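Major capsid protein (Human herpesvirus 1, PDB 1NO7) is the major capsid protein VP5, which builds the icosahedral shell of the herpesvirus capsid, here as its protease-resistant upper domain. Local coordinates at residues Asp256-Gly261 / Leu586-Lys591; Pro279-Pro284 / Tyr362-Val367; Tyr315-Asn320 / Ala344-Pro349; Asn391-Glu396 / Thr424-Phe429. All blocks are in the same frame, centred on the assembly; numbering follows the deposited sequence.

Contact 1 (Asp256-Gly261 / Leu586-Lys591); sequences DFTLTG and LHHQLK
L259 N donates to H588 ND1 at 2.8 Å. The N-H...N angle is 139°, and the amide nitrogen lies 30° out of the imidazole plane, a bent approach. That ring also collects aliphatic neighbours: L259 CB comes near ND1, while T258 CG2 rests over one face, 4.3 Å from the ring centroid. A histidine suits this place because one nitrogen can accept a backbone N-H while the other serves a second partner, here Q269, to which H588 NE2 is hydrogen-bonded. The side chain of L259 crosses that of K591 at about a right angle. Its CD1 sits 3.5 Å from K591 CB and, in a CH-pi contact, 4.2 Å from the H587 ring centroid, near the rim of that face. The join is between the irregular loop leaving helix 234-256 and helix 583-593, close to the end of the modelled chain; H587, H588 and K591 offer the loop neighbouring turns of the helix. Farther out, T258 OG1 is hydrogen-bonded to N273, which fixes the loop against helix 269-273, and to V254 O, which ties it back to the helix it leaves; Q589 NE2 reaches K580 O.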
loop_
_atom_site.group_PDB
_atom_site.type_symbol
_atom_site.label_atom_id
_atom_site.label_comp_id
_atom_site.label_asym_id
_atom_site.label_seq_id
_atom_site.Cartn_x
_atom_site.Cartn_y
_atom_site.Cartn_z
ATOM N N ASP A 256 -13.759 -12.993 -16.146
ATOM C CA ASP A 256 -13.624 -13.364 -17.555
ATOM C C ASP A 256 -12.973 -14.737 -17.755
ATOM O O ASP A 256 -13.103 -15.358 -18.816
ATOM C CB ASP A 256 -12.792 -12.318 -18.293
ATOM C CG ASP A 256 -13.622 -11.169 -18.789
ATOM O OD1 ASP A 256 -13.022 -10.172 -19.242
ATOM O OD2 ASP A 256 -14.869 -11.266 -18.735
ATOM N N PHE A 257 -12.265 -15.199 -16.729
ATOM C CA PHE A 257 -11.572 -16.475 -16.769
ATOM C C PHE A 257 -11.881 -17.313 -15.532
ATOM O O PHE A 257 -10.995 -17.945 -14.947
ATOM C CB PHE A 257 -10.074 -16.225 -16.903
ATOM C CG PHE A 257 -9.696 -15.564 -18.191
ATOM C CD1 PHE A 257 -8.565 -14.767 -18.273
ATOM C CD2 PHE A 257 -10.450 -15.770 -19.337
ATOM C CE1 PHE A 257 -8.185 -14.183 -19.487
ATOM C CE2 PHE A 257 -10.085 -15.196 -20.552
ATOM C CZ PHE A 257 -8.947 -14.400 -20.631
ATOM N N THR A 258 -13.144 -17.266 -15.113
ATOM C CA THR A 258 -13.632 -18.073 -13.996
ATOM C C THR A 258 -14.926 -18.666 -14.554
ATOM O O THR A 258 -15.535 -18.094 -15.464
ATOM C CB THR A 258 -13.954 -17.253 -12.724
ATOM O OG1 THR A 258 -12.765 -16.610 -12.252
ATOM C CG2 THR A 258 -14.477 -18.183 -11.609
ATOM N N LEU A 259 -15.344 -19.810 -14.030
ATOM C CA LEU A 259 -16.546 -20.441 -14.536
ATOM C C LEU A 259 -17.728 -20.232 -13.619
ATOM O O LEU A 259 -17.610 -20.337 -12.396
ATOM C CB LEU A 259 -16.287 -21.929 -14.754
ATOM C CG LEU A 259 -15.147 -22.172 -15.745
ATOM C CD1 LEU A 259 -14.763 -23.635 -15.745
ATOM C CD2 LEU A 259 -15.571 -21.716 -17.134
ATOM N N THR A 260 -18.870 -19.932 -14.224
ATOM C CA THR A 260 -20.102 -19.690 -13.491
ATOM C C THR A 260 -20.751 -20.990 -13.039
ATOM O O THR A 260 -21.516 -21.595 -13.787
ATOM C CB THR A 260 -21.082 -18.924 -14.368
ATOM O OG1 THR A 260 -21.146 -19.549 -15.657
ATOM C CG2 THR A 260 -20.619 -17.484 -14.533
ATOM N N GLY A 261 -20.449 -21.410 -11.813
ATOM C CA GLY A 261 -21.008 -22.650 -11.298
ATOM C C GLY A 261 -21.289 -22.669 -9.805
ATOM O O GLY A 261 -21.836 -21.706 -9.268
ATOM N N LEU A 586 -6.527 -24.066 -12.417
ATOM C CA LEU A 586 -6.152 -24.516 -13.748
ATOM C C LEU A 586 -7.362 -24.999 -14.509
ATOM O O LEU A 586 -7.450 -24.811 -15.724
ATOM C CB LEU A 586 -5.114 -25.623 -13.670
ATOM C CG LEU A 586 -3.731 -24.993 -13.671
ATOM C CD1 LEU A 586 -3.627 -24.070 -14.893
ATOM C CD2 LEU A 586 -3.522 -24.213 -12.371
ATOM N N HIS A 587 -8.295 -25.618 -13.790
ATOM C CA HIS A 587 -9.503 -26.095 -14.429
ATOM C C HIS A 587 -10.135 -24.897 -15.138
ATOM O O HIS A 587 -10.260 -24.892 -16.371
ATOM C CB HIS A 587 -10.457 -26.673 -13.393
ATOM C CG HIS A 587 -11.818 -26.952 -13.936
ATOM N ND1 HIS A 587 -12.025 -27.364 -15.233
ATOM C CD2 HIS A 587 -13.041 -26.884 -13.361
ATOM C CE1 HIS A 587 -13.318 -27.536 -15.436
ATOM N NE2 HIS A 587 -13.957 -27.253 -14.316
ATOM N N HIS A 588 -10.498 -23.878 -14.349
ATOM C CA HIS A 588 -11.115 -22.642 -14.848
ATOM C C HIS A 588 -10.225 -21.981 -15.889
ATOM O O HIS A 588 -10.608 -21.848 -17.054
ATOM C CB HIS A 588 -11.315 -21.638 -13.711
ATOM C CG HIS A 588 -12.376 -22.022 -12.726
ATOM N ND1 HIS A 588 -13.722 -21.848 -12.972
ATOM C CD2 HIS A 588 -12.285 -22.537 -11.477
ATOM C CE1 HIS A 588 -14.415 -22.236 -11.915
ATOM N NE2 HIS A 588 -13.566 -22.658 -10.994
ATOM N N GLN A 589 -9.042 -21.546 -15.456
ATOM C CA GLN A 589 -8.112 -20.889 -16.360
ATOM C C GLN A 589 -8.083 -21.622 -17.708
ATOM O O GLN A 589 -8.094 -20.981 -18.772
ATOM C CB GLN A 589 -6.724 -20.846 -15.731
ATOM C CG GLN A 589 -6.685 -20.016 -14.491
ATOM C CD GLN A 589 -5.448 -20.280 -13.653
ATOM O OE1 GLN A 589 -4.306 -20.107 -14.110
ATOM N NE2 GLN A 589 -5.667 -20.701 -12.407
ATOM N N LEU A 590 -8.076 -22.961 -17.660
ATOM C CA LEU A 590 -8.055 -23.782 -18.870
ATOM C C LEU A 590 -9.333 -23.652 -19.698
ATOM O O LEU A 590 -9.273 -23.312 -20.884
ATOM C CB LEU A 590 -7.841 -25.251 -18.504
ATOM C CG LEU A 590 -6.377 -25.672 -18.320
ATOM C CD1 LEU A 590 -6.286 -27.068 -17.658
ATOM C CD2 LEU A 590 -5.690 -25.639 -19.698
ATOM N N LYS A 591 -10.477 -23.938 -19.074
ATOM C CA LYS A 591 -11.788 -23.855 -19.734
ATOM C C LYS A 591 -12.005 -22.507 -20.441
ATOM O O LYS A 591 -12.269 -22.465 -21.647
ATOM C CB LYS A 591 -12.905 -24.055 -18.707
ATOM C CG LYS A 591 -13.130 -25.486 -18.268
ATOM C CD LYS A 591 -13.957 -26.235 -19.291
ATOM C CE LYS A 591 -14.292 -27.631 -18.806
ATOM N NZ LYS A 591 -13.059 -28.432 -18.554
#

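Contact 2 (Pro279-Pro284 / Tyr362-Val367); sequences PALLPP and YYYVMV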
loop_
_atom_site.group_PDB
_atom_site.type_symbol
_atom_site.label_atom_id
_atom_site.label_comp_id
_atom_site.label_asym_id
_atom_site.label_seq_id
_atom_site.Cartn_x
_atom_site.Cartn_y
_atom_site.Cartn_z
ATOM N N PRO A 279 -10.448 -13.209 -0.552
ATOM C CA PRO A 279 -10.660 -12.615 0.773
ATOM C C PRO A 279 -9.643 -12.986 1.848
ATOM O O PRO A 279 -9.683 -12.439 2.963
ATOM C CB PRO A 279 -12.074 -13.071 1.137
ATOM C CG PRO A 279 -12.207 -14.349 0.417
ATOM C CD PRO A 279 -11.612 -14.019 -0.937
ATOM N N ALA A 280 -8.735 -13.902 1.525
ATOM C CA ALA A 280 -7.721 -14.330 2.491
ATOM C C ALA A 280 -6.537 -13.365 2.514
ATOM O O ALA A 280 -5.791 -13.301 3.499
ATOM C CB ALA A 280 -7.244 -15.733 2.149
ATOM N N LEU A 281 -6.371 -12.618 1.425
ATOM C CA LEU A 281 -5.275 -11.665 1.313
ATOM C C LEU A 281 -5.799 -10.248 1.472
ATOM O O LEU A 281 -6.597 -9.774 0.656
ATOM C CB LEU A 281 -4.607 -11.783 -0.058
ATOM C CG LEU A 281 -3.184 -11.232 -0.293
ATOM C CD1 LEU A 281 -3.025 -10.991 -1.798
ATOM C CD2 LEU A 281 -2.935 -9.926 0.477
ATOM N N LEU A 282 -5.366 -9.560 2.521
ATOM C CA LEU A 282 -5.825 -8.199 2.683
ATOM C C LEU A 282 -4.728 -7.341 2.092
ATOM O O LEU A 282 -3.538 -7.657 2.213
ATOM C CB LEU A 282 -6.101 -7.875 4.157
ATOM C CG LEU A 282 -5.060 -8.265 5.201
ATOM C CD1 LEU A 282 -4.106 -7.099 5.406
ATOM C CD2 LEU A 282 -5.753 -8.606 6.508
ATOM N N PRO A 283 -5.124 -6.259 1.404
ATOM C CA PRO A 283 -4.196 -5.328 0.761
ATOM C C PRO A 283 -3.140 -4.840 1.723
ATOM O O PRO A 283 -3.331 -4.860 2.936
ATOM C CB PRO A 283 -5.110 -4.220 0.241
ATOM C CG PRO A 283 -6.268 -4.257 1.191
ATOM C CD PRO A 283 -6.501 -5.729 1.390
ATOM N N PRO A 284 -2.008 -4.385 1.187
ATOM C CA PRO A 284 -0.879 -3.888 1.972
ATOM C C PRO A 284 -1.237 -2.804 2.971
ATOM O O PRO A 284 -0.810 -2.891 4.119
ATOM C CB PRO A 284 0.085 -3.396 0.904
ATOM C CG PRO A 284 -0.868 -2.879 -0.165
ATOM C CD PRO A 284 -1.891 -3.977 -0.224
ATOM N N TYR A 362 -5.274 -2.171 -7.151
ATOM C CA TYR A 362 -4.523 -0.934 -7.285
ATOM C C TYR A 362 -3.111 -1.042 -6.706
ATOM O O TYR A 362 -2.123 -0.764 -7.396
ATOM C CB TYR A 362 -5.271 0.195 -6.569
ATOM C CG TYR A 362 -4.763 1.561 -6.943
ATOM C CD1 TYR A 362 -5.140 2.153 -8.151
ATOM C CD2 TYR A 362 -3.843 2.232 -6.134
ATOM C CE1 TYR A 362 -4.608 3.387 -8.553
ATOM C CE2 TYR A 362 -3.302 3.460 -6.527
ATOM C CZ TYR A 362 -3.688 4.026 -7.737
ATOM O OH TYR A 362 -3.137 5.215 -8.151
ATOM N N TYR A 363 -3.031 -1.452 -5.438
ATOM C CA TYR A 363 -1.758 -1.569 -4.721
ATOM C C TYR A 363 -0.786 -2.646 -5.198
ATOM O O TYR A 363 0.443 -2.434 -5.187
ATOM C CB TYR A 363 -2.026 -1.755 -3.226
ATOM C CG TYR A 363 -2.497 -0.486 -2.594
ATOM C CD1 TYR A 363 -3.694 0.106 -2.990
ATOM C CD2 TYR A 363 -1.705 0.187 -1.674
ATOM C CE1 TYR A 363 -4.087 1.347 -2.492
ATOM C CE2 TYR A 363 -2.085 1.429 -1.166
ATOM C CZ TYR A 363 -3.275 2.008 -1.580
ATOM O OH TYR A 363 -3.634 3.256 -1.097
ATOM N N TYR A 364 -1.336 -3.791 -5.612
ATOM C CA TYR A 364 -0.526 -4.908 -6.086
ATOM C C TYR A 364 -0.299 -4.907 -7.592
ATOM O O TYR A 364 0.592 -5.588 -8.082
ATOM C CB TYR A 364 -1.153 -6.233 -5.653
ATOM C CG TYR A 364 -1.008 -6.503 -4.164
ATOM C CD1 TYR A 364 -2.121 -6.870 -3.392
ATOM C CD2 TYR A 364 0.244 -6.420 -3.530
ATOM C CE1 TYR A 364 -2.000 -7.150 -2.015
ATOM C CE2 TYR A 364 0.387 -6.700 -2.154
ATOM C CZ TYR A 364 -0.747 -7.061 -1.399
ATOM O OH TYR A 364 -0.654 -7.303 -0.026
ATOM N N VAL A 365 -1.083 -4.147 -8.342
ATOM C CA VAL A 365 -0.860 -4.123 -9.780
ATOM C C VAL A 365 -0.559 -2.720 -10.290
ATOM O O VAL A 365 0.551 -2.431 -10.770
ATOM C CB VAL A 365 -2.069 -4.635 -10.536
ATOM C CG1 VAL A 365 -1.764 -4.676 -12.024
ATOM C CG2 VAL A 365 -2.447 -6.004 -10.027
ATOM N N MET A 366 -1.574 -1.864 -10.191
ATOM C CA MET A 366 -1.497 -0.473 -10.619
ATOM C C MET A 366 -0.246 0.242 -10.081
ATOM O O MET A 366 0.525 0.821 -10.860
ATOM C CB MET A 366 -2.766 0.253 -10.169
ATOM C CG MET A 366 -4.056 -0.299 -10.781
ATOM S SD MET A 366 -4.453 0.439 -12.442
ATOM C CE MET A 366 -2.783 0.797 -13.100
ATOM N N VAL A 367 -0.046 0.203 -8.765
ATOM C CA VAL A 367 1.120 0.846 -8.158
ATOM C C VAL A 367 2.437 0.363 -8.796
ATOM O O VAL A 367 3.204 1.160 -9.373
ATOM C CB VAL A 367 1.200 0.561 -6.640
ATOM C CG1 VAL A 367 2.502 1.119 -6.078
ATOM C CG2 VAL A 367 0.007 1.156 -5.930
#
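P284, in the proline-rich loop between helices 269-273 and 290-296, packs with L281 against Y363 and Y364 of the long helix 353-371, close to the centre of the chain. Y364 buries more area here than any other residue of the two segments. Proline and tyrosine meet tip to tip, with P284 CD over one face of the ring, 3.9 Å from its centroid and 30° off the normal, a CH-pi contact in which the slightly polarised C-H next to nitrogen faces the aromatic electrons. L281 crosses the same tyrosine obliquely, its CD2 3.8 Å from Y364 CE1. One residue back along the helix, Y363 receives P284 CG at 3.5 Å from its CB, so the pyrrolidine ring is in touch with both neighbouring tyrosines. The turn holding them is a wider, pi-type one, with V367 N bonded to Y362 O. Several polar groups find partners outside the two segments: L281 O accepts from K360 NZ, the backbone of P284 pairs with L483, and Y363 OH has a weak bond with Y218 N. Proline suits the loop side as a compact, rigid ring without an amide hydrogen, and tyrosine suits the helix side by its broad face. Although Y364 OH lies 3.4 Å from P284 N, that nitrogen has no hydrogen to share. The chemistry therefore implies cohesion by shape and by van der Waals and CH-pi contact in a buried setting, not by directed bonds between loop and helix.

Contact 3 (Tyr315-Asn320 / Ala344-Pro349); sequences YAAACN and AADDRP
D346 OD1 faces two successive backbone amides, lying 3.3 Å from A316 N and 3.2 Å from A317 N, yet neither N-H points at it well enough for a hydrogen bond. Any attraction between the carboxylate oxygen and these amides is probably a general electrostatic one. CG of D346 stands anti to the backbone N (chi1 -169°), which sets it on the side of the 315-317 segment, although CB itself leaves at a slant. The carbonyl of the same residue is used too: D346 O lies at the edge of the Y315 ring, in its plane, 3.3 Å from CD2, where the weakly positive ring hydrogens are found. Two residues after Y315, the methyl of A317 points to the 344-349 segment, nearest A345 O, with D346 CB 4.0 Å from A317 CB. The CA of A317 makes a CA-H...O contact with A345 O at 3.1 Å. Alanine's small methyl suits the close approach of the two backbones; A317 and D346 have CA atoms only 4.5 Å apart. Y315 and A316 belong to strand 314-316, which runs parallel to 332-334 in a two-stranded sheet, and the 344-349 loop follows that second strand on its way to helix 353-371. H335 ties the two pieces: its backbone pairs with A316, and its NE2 is hydrogen-bonded to R348 O. Within the loop, A345 CB sits 3.6 Å above the centre of the R348 guanidinium. Around the tyrosine, L292 and M293 of helix 290-296 supply apolar neighbours, whereas D346 lies at the solvent-exposed side of this surface contact.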
loop_
_atom_site.group_PDB
_atom_site.type_symbol
_atom_site.label_atom_id
_atom_site.label_comp_id
_atom_site.label_asym_id
_atom_site.label_seq_id
_atom_site.Cartn_x
_atom_site.Cartn_y
_atom_site.Cartn_z
ATOM N N TYR A 315 -11.444 -3.857 17.308
ATOM C CA TYR A 315 -11.916 -2.718 16.523
ATOM C C TYR A 315 -12.322 -1.468 17.310
ATOM O O TYR A 315 -12.406 -1.476 18.543
ATOM C CB TYR A 315 -13.087 -3.146 15.630
ATOM C CG TYR A 315 -12.793 -4.339 14.751
ATOM C CD1 TYR A 315 -11.495 -4.841 14.625
ATOM C CD2 TYR A 315 -13.815 -4.977 14.053
ATOM C CE1 TYR A 315 -11.223 -5.953 13.829
ATOM C CE2 TYR A 315 -13.556 -6.089 13.250
ATOM C CZ TYR A 315 -12.257 -6.573 13.143
ATOM O OH TYR A 315 -11.996 -7.678 12.360
ATOM N N ALA A 316 -12.573 -0.391 16.572
ATOM C CA ALA A 316 -12.975 0.883 17.154
ATOM C C ALA A 316 -13.814 1.642 16.125
ATOM O O ALA A 316 -13.361 1.865 14.999
ATOM C CB ALA A 316 -11.737 1.689 17.530
ATOM N N ALA A 317 -15.028 2.034 16.519
ATOM C CA ALA A 317 -15.948 2.751 15.632
ATOM C C ALA A 317 -15.591 4.216 15.351
ATOM O O ALA A 317 -16.000 4.759 14.316
ATOM C CB ALA A 317 -17.367 2.665 16.181
ATOM N N ALA A 318 -14.848 4.857 16.258
ATOM C CA ALA A 318 -14.454 6.257 16.055
ATOM C C ALA A 318 -13.334 6.782 16.980
ATOM O O ALA A 318 -12.896 6.100 17.922
ATOM C CB ALA A 318 -15.686 7.161 16.146
ATOM N N CYS A 319 -12.882 8.008 16.704
ATOM C CA CYS A 319 -11.800 8.613 17.478
ATOM C C CYS A 319 -11.821 10.151 17.431
ATOM O O CYS A 319 -11.773 10.742 16.345
ATOM C CB CYS A 319 -10.465 8.098 16.935
ATOM S SG CYS A 319 -9.067 8.229 18.062
ATOM N N ASN A 320 -11.879 10.784 18.609
ATOM C CA ASN A 320 -11.903 12.247 18.734
ATOM C C ASN A 320 -10.519 12.786 18.972
ATOM O O ASN A 320 -9.545 12.338 18.387
ATOM C CB ASN A 320 -12.742 12.686 19.924
ATOM C CG ASN A 320 -14.131 12.164 19.866
ATOM O OD1 ASN A 320 -14.849 12.389 18.892
ATOM N ND2 ASN A 320 -14.538 11.451 20.911
ATOM N N ALA A 344 -22.090 4.524 12.031
ATOM C CA ALA A 344 -21.031 4.268 12.834
ATOM C C ALA A 344 -21.148 2.846 13.172
ATOM O O ALA A 344 -22.184 2.329 13.598
ATOM C CB ALA A 344 -21.041 5.122 14.096
ATOM N N ALA A 345 -20.037 2.150 12.974
ATOM C CA ALA A 345 -20.011 0.733 13.283
ATOM C C ALA A 345 -18.725 0.306 13.958
ATOM O O ALA A 345 -17.681 0.949 13.823
ATOM C CB ALA A 345 -20.234 -0.088 12.024
ATOM N N ASP A 346 -18.832 -0.794 14.688
ATOM C CA ASP A 346 -17.716 -1.370 15.405
ATOM C C ASP A 346 -17.674 -2.838 14.992
ATOM O O ASP A 346 -16.606 -3.454 14.941
ATOM C CB ASP A 346 -17.953 -1.244 16.911
ATOM C CG ASP A 346 -16.725 -1.581 17.724
ATOM O OD1 ASP A 346 -15.661 -0.985 17.454
ATOM O OD2 ASP A 346 -16.823 -2.429 18.636
ATOM N N ASP A 347 -18.851 -3.380 14.680
ATOM C CA ASP A 347 -18.997 -4.775 14.271
ATOM C C ASP A 347 -18.967 -4.953 12.758
ATOM O O ASP A 347 -17.959 -5.390 12.207
ATOM C CB ASP A 347 -20.301 -5.354 14.828
ATOM C CG ASP A 347 -21.499 -4.473 14.539
ATOM O OD1 ASP A 347 -21.538 -3.336 15.051
ATOM O OD2 ASP A 347 -22.401 -4.915 13.798
ATOM N N ARG A 348 -20.071 -4.614 12.093
ATOM C CA ARG A 348 -20.188 -4.734 10.631
ATOM C C ARG A 348 -19.143 -3.938 9.831
ATOM O O ARG A 348 -18.571 -2.962 10.317
ATOM C CB ARG A 348 -21.584 -4.288 10.192
ATOM C CG ARG A 348 -21.840 -2.822 10.442
ATOM C CD ARG A 348 -23.291 -2.439 10.220
ATOM N NE ARG A 348 -23.474 -1.000 10.394
ATOM C CZ ARG A 348 -22.908 -0.079 9.614
ATOM N NH1 ARG A 348 -22.131 -0.453 8.600
ATOM N NH2 ARG A 348 -23.099 1.213 9.856
ATOM N N PRO A 349 -18.877 -4.352 8.583
ATOM C CA PRO A 349 -17.896 -3.633 7.772
ATOM C C PRO A 349 -18.598 -2.464 7.063
ATOM O O PRO A 349 -19.820 -2.505 6.828
ATOM C CB PRO A 349 -17.434 -4.702 6.800
ATOM C CG PRO A 349 -18.741 -5.372 6.475
ATOM C CD PRO A 349 -19.379 -5.534 7.859
#

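Contact 4 (Asn391-Glu396 / Thr424-Phe429); sequences NMVVPE and TVNAMF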
loop_
_atom_site.group_PDB
_atom_site.type_symbol
_atom_site.label_atom_id
_atom_site.label_comp_id
_atom_site.label_asym_id
_atom_site.label_seq_id
_atom_site.Cartn_x
_atom_site.Cartn_y
_atom_site.Cartn_z
ATOM N N ASN A 391 -1.412 24.062 12.720
ATOM C CA ASN A 391 -0.528 25.096 13.238
ATOM C C ASN A 391 -0.342 26.080 12.077
ATOM O O ASN A 391 0.780 26.275 11.575
ATOM C CB ASN A 391 0.819 24.472 13.638
ATOM C CG ASN A 391 1.999 25.427 13.451
ATOM O OD1 ASN A 391 2.138 26.407 14.184
ATOM N ND2 ASN A 391 2.845 25.146 12.449
ATOM N N MET A 392 -1.441 26.689 11.630
ATOM C CA MET A 392 -1.360 27.631 10.511
ATOM C C MET A 392 -1.390 29.113 10.900
ATOM O O MET A 392 -1.428 29.476 12.086
ATOM C CB MET A 392 -2.478 27.350 9.504
ATOM C CG MET A 392 -3.856 27.723 9.991
ATOM S SD MET A 392 -5.164 26.809 9.118
ATOM C CE MET A 392 -5.680 25.688 10.511
ATOM N N VAL A 393 -1.374 29.963 9.877
ATOM C CA VAL A 393 -1.387 31.412 10.060
ATOM C C VAL A 393 -2.298 32.099 9.031
ATOM O O VAL A 393 -1.898 32.372 7.886
ATOM C CB VAL A 393 0.072 31.972 9.971
ATOM C CG1 VAL A 393 0.075 33.451 9.497
ATOM C CG2 VAL A 393 0.775 31.798 11.350
ATOM N N VAL A 394 -3.537 32.355 9.440
ATOM C CA VAL A 394 -4.499 33.024 8.575
ATOM C C VAL A 394 -4.784 34.413 9.131
ATOM O O VAL A 394 -5.510 34.567 10.117
ATOM C CB VAL A 394 -5.811 32.237 8.476
ATOM C CG1 VAL A 394 -6.841 33.029 7.674
ATOM C CG2 VAL A 394 -5.542 30.909 7.806
ATOM N N PRO A 395 -4.208 35.448 8.502
ATOM C CA PRO A 395 -4.428 36.807 8.977
ATOM C C PRO A 395 -5.911 37.129 8.969
ATOM O O PRO A 395 -6.663 36.587 8.148
ATOM C CB PRO A 395 -3.626 37.641 7.983
ATOM C CG PRO A 395 -3.785 36.886 6.726
ATOM C CD PRO A 395 -3.551 35.464 7.185
ATOM N N GLU A 396 -6.306 38.004 9.898
ATOM C CA GLU A 396 -7.688 38.455 10.066
ATOM C C GLU A 396 -8.176 39.104 8.780
ATOM O O GLU A 396 -7.523 39.997 8.231
ATOM C CB GLU A 396 -7.771 39.470 11.211
ATOM C CG GLU A 396 -9.184 39.825 11.623
ATOM C CD GLU A 396 -9.908 38.648 12.237
ATOM O OE1 GLU A 396 -9.499 38.204 13.331
ATOM O OE2 GLU A 396 -10.882 38.163 11.622
ATOM N N THR A 424 5.471 26.092 9.728
ATOM C CA THR A 424 4.030 26.293 9.706
ATOM C C THR A 424 3.473 25.747 8.419
ATOM O O THR A 424 4.085 25.894 7.361
ATOM C CB THR A 424 3.683 27.771 9.757
ATOM O OG1 THR A 424 3.999 28.279 11.056
ATOM C CG2 THR A 424 2.203 27.987 9.445
ATOM N N VAL A 425 2.301 25.131 8.506
ATOM C CA VAL A 425 1.673 24.564 7.317
ATOM C C VAL A 425 1.643 25.570 6.164
ATOM O O VAL A 425 1.561 25.184 4.992
ATOM C CB VAL A 425 0.249 24.053 7.627
ATOM C CG1 VAL A 425 -0.278 24.734 8.868
ATOM C CG2 VAL A 425 -0.667 24.303 6.449
ATOM N N ASN A 426 1.723 26.859 6.487
ATOM C CA ASN A 426 1.739 27.872 5.435
ATOM C C ASN A 426 3.024 27.662 4.640
ATOM O O ASN A 426 3.025 27.738 3.410
ATOM C CB ASN A 426 1.737 29.293 6.014
ATOM C CG ASN A 426 0.434 29.653 6.696
ATOM O OD1 ASN A 426 0.073 30.827 6.768
ATOM N ND2 ASN A 426 -0.275 28.651 7.213
ATOM N N ALA A 427 4.111 27.391 5.362
ATOM C CA ALA A 427 5.415 27.166 4.750
ATOM C C ALA A 427 5.312 26.047 3.728
ATOM O O ALA A 427 5.611 26.236 2.539
ATOM C CB ALA A 427 6.444 26.802 5.819
ATOM N N MET A 428 4.871 24.883 4.192
ATOM C CA MET A 428 4.747 23.742 3.307
ATOM C C MET A 428 4.040 24.079 1.996
ATOM O O MET A 428 4.637 23.954 0.919
ATOM C CB MET A 428 4.040 22.588 4.023
ATOM C CG MET A 428 4.987 21.462 4.410
ATOM S SD MET A 428 4.180 20.208 5.440
ATOM C CE MET A 428 4.747 20.710 7.091
ATOM N N PHE A 429 2.789 24.531 2.074
ATOM C CA PHE A 429 2.043 24.840 0.849
ATOM C C PHE A 429 2.877 25.664 -0.103
ATOM O O PHE A 429 2.765 25.537 -1.332
ATOM C CB PHE A 429 0.771 25.620 1.141
ATOM C CG PHE A 429 -0.348 24.783 1.661
ATOM C CD1 PHE A 429 -0.491 24.556 3.026
ATOM C CD2 PHE A 429 -1.287 24.259 0.791
ATOM C CE1 PHE A 429 -1.563 23.822 3.513
ATOM C CE2 PHE A 429 -2.362 23.523 1.271
ATOM C CZ PHE A 429 -2.502 23.305 2.635
#
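T424, V425 and N426, at the start of helix 425-431, pack against the extended loop N391-V393 that follows helix 382-389, in a partly buried contact far from the centre of the chain. Among the approaches, methyl groups of T424 and V425 lie by a backbone carbonyl: T424 CG2 is 3.1 Å and V425 CG1 3.3 Å from N391 O. In T424, CG2 stands anti to the backbone N, with OG1 beside that nitrogen (chi1 -70°), and this places the methyl, CG2, near N391 O. The apolar part continues with M392 CB, 3.5 Å from V425 CG1. A beta-branched valine suits this helix face, since its methyl spreads over the passing chain without a long flexible arm. The side chains of N391 and T424 cross at about a right angle, and N391 ND2 has a weak hydrogen bond to N423 O, just ahead of the helix. N426 also crosses V393 at about a right angle. Outside the pair, M441 of helix 438-442 touches both M392 and N426, and V421 touches V393. T424 occupies the N-cap position but makes no capping bond with its side chain. This is helix-start packing of an alpha-helix on a neighbouring extended chain, with the methyl of the N-cap residue T424 against the loop.

How the contacts relate
Contact 2 is the core member of the set, its touching residues all buried and its centre about 7 Å from that of the chain; contact 3 is a surface contact, and contacts 1 and 4 are partly buried and outlying. Contacts 1, 2 and 4 each set a loop on a helix, contact 3 a strand end against a loop. Contacts 2 and 3 share neighbours: the loop of contact 3 leads into helix 353-371 of contact 2, and helix 290-296 borders both. Chemistry follows place: aromatic and proline packing inside, an imidazole-amide bond in contact 1, a carboxylate facing amides in contact 3, methyls around a carbonyl in contact 4. Contact 1 encloses the others along the chain, and contact 3 is nested within contact 2.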